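Local coordinates for beta-alanyl-CoA:ammonia lyase 2 (Clostridium propionicum, PDB 4MTU), which catalyses the elimination of ammonia from beta-alanyl-CoA to give acryloyl-CoA, a lyase reaction carried out on a hot dog fold, at the interface of chains A and B. Numbering follows the deposited sequence. Chains: chain A/B, Beta-alanyl-CoA:ammonia lyase 2.

The interface of chains A and B. Residues chain A 30-31, 34-35; chain B 18-19, 25, 27.
The imidazole of B:His18 shows how a flat ring can be backed on a face from within its own chain while its edge reaches across a subunit boundary. Over the centre of one face sits the amide nitrogen ND2 of B:Asn25, 3.5 Å above the plane; at the rim, in plane, lie the carboxylate carbon CG of A:Asp35, across the interface, and CE1 of B:Tyr19. B:His18 CD2 stands in turn over a face of the B:Tyr19 ring, offset toward its rim. With CG anti to the backbone N (chi1 -163°), B:His18 meets A:Asp35 tip to tip, ring and carboxylate nearly coplanar at 24°. Its NE2 donates at 2.8 Å to the syn lone pair of OD1 of A:Asp35, and OD1 lies close to the imidazole plane. The carboxylate may favour a charged imidazole, although protonation is not seen.

A water completes the junction between the helix of residues 27-45 in chain A and the loop of chain B. B:Asn25, with CG in the crowded position between backbone N and carbonyl carbon (chi1 55°), aims an N-H from ND2 almost straight at the water, 3.0 Å away, rather than at OD1 of A:Asn31, so no direct hydrogen bond forms and the water links the two obliquely crossed amides. A:Asn31 holds the water through its backbone O at 2.8 Å and its side-chain OD1 at 3.1 Å.

Beside this polar cluster, the start of the corresponding chain B helix packs against the chain A helix. The two-fold interface, within a deposited assembly of six copies, plausibly represents the dimer typical of hot dog fold proteins; the contact recurs with the chains exchanged. Here the methyl CB of B:Ala27 rests 3.5 Å from CA of A:Asn31.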
loop_
_atom_site.group_PDB
_atom_site.type_symbol
_atom_site.label_atom_id
_atom_site.label_comp_id
_atom_site.label_asym_id
_atom_site.label_seq_id
_atom_site.Cartn_x
_atom_site.Cartn_y
_atom_site.Cartn_z
ATOM N N VAL A 30 -13.605 -7.118 -6.918
ATOM C CA VAL A 30 -13.676 -6.463 -8.213
ATOM C C VAL A 30 -12.268 -6.119 -8.709
ATOM O O VAL A 30 -12.006 -6.306 -9.904
ATOM C CB VAL A 30 -14.591 -5.241 -8.128
ATOM C CG1 VAL A 30 -14.675 -4.551 -9.486
ATOM C CG2 VAL A 30 -15.983 -5.629 -7.621
ATOM N N ASN A 31 -11.379 -5.732 -7.843
ATOM C CA ASN A 31 -9.993 -5.498 -8.222
ATOM C C ASN A 31 -9.400 -6.755 -8.869
ATOM O O ASN A 31 -8.766 -6.733 -9.910
ATOM C CB ASN A 31 -9.239 -5.037 -6.978
ATOM C CG ASN A 31 -7.799 -4.761 -7.304
ATOM O OD1 ASN A 31 -7.487 -4.434 -8.406
ATOM N ND2 ASN A 31 -6.889 -4.938 -6.389
ATOM N N GLY A 34 -10.767 -7.621 -12.267
ATOM C CA GLY A 34 -10.158 -6.819 -13.308
ATOM C C GLY A 34 -8.880 -7.479 -13.836
ATOM O O GLY A 34 -8.633 -7.496 -15.052
ATOM N N ASP A 35 -8.067 -8.017 -12.925
ATOM C CA ASP A 35 -6.814 -8.676 -13.326
ATOM C C ASP A 35 -7.065 -10.016 -14.022
ATOM O O ASP A 35 -6.352 -10.383 -14.949
ATOM C CB ASP A 35 -5.902 -8.837 -12.144
ATOM C CG ASP A 35 -5.348 -7.574 -11.547
ATOM O OD1 ASP A 35 -5.591 -6.471 -12.146
ATOM O OD2 ASP A 35 -4.654 -7.702 -10.498
ATOM N N HIS B 18 -2.178 1.171 -11.901
ATOM C CA HIS B 18 -2.381 -0.275 -11.833
ATOM C C HIS B 18 -1.784 -0.979 -13.046
ATOM O O HIS B 18 -1.071 -1.961 -12.900
ATOM C CB HIS B 18 -3.876 -0.582 -11.680
ATOM C CG HIS B 18 -4.108 -1.951 -11.214
ATOM N ND1 HIS B 18 -3.941 -2.304 -9.885
ATOM C CD2 HIS B 18 -4.488 -3.073 -11.930
ATOM C CE1 HIS B 18 -4.229 -3.576 -9.799
ATOM N NE2 HIS B 18 -4.530 -4.096 -10.982
ATOM N N TYR B 19 -2.125 -0.521 -14.219
ATOM C CA TYR B 19 -1.553 -1.051 -15.443
ATOM C C TYR B 19 -0.349 -0.244 -15.810
ATOM O O TYR B 19 -0.075 0.826 -15.224
ATOM C CB TYR B 19 -2.600 -1.097 -16.563
ATOM C CG TYR B 19 -3.765 -1.952 -16.138
ATOM C CD1 TYR B 19 -3.664 -3.350 -16.021
ATOM C CD2 TYR B 19 -5.028 -1.387 -15.754
ATOM C CE1 TYR B 19 -4.713 -4.155 -15.605
ATOM C CE2 TYR B 19 -6.047 -2.226 -15.365
ATOM C CZ TYR B 19 -5.916 -3.606 -15.285
ATOM O OH TYR B 19 -7.031 -4.358 -14.843
ATOM N N ASN B 25 -6.870 1.394 -12.698
ATOM C CA ASN B 25 -7.884 0.392 -12.967
ATOM C C ASN B 25 -9.285 0.894 -12.614
ATOM O O ASN B 25 -9.499 1.685 -11.690
ATOM C CB ASN B 25 -7.558 -0.894 -12.215
ATOM C CG ASN B 25 -7.363 -0.780 -10.734
ATOM O OD1 ASN B 25 -6.974 0.279 -10.226
ATOM N ND2 ASN B 25 -7.509 -1.889 -10.020
ATOM N N ALA B 27 -11.517 -0.718 -11.079
ATOM C CA ALA B 27 -11.831 -1.119 -9.725
ATOM C C ALA B 27 -11.501 -0.041 -8.696
ATOM O O ALA B 27 -12.089 -0.041 -7.618
ATOM C CB ALA B 27 -11.162 -2.428 -9.348
HETATM O O HOH W 1 -8.265 -4.408 -11.397
#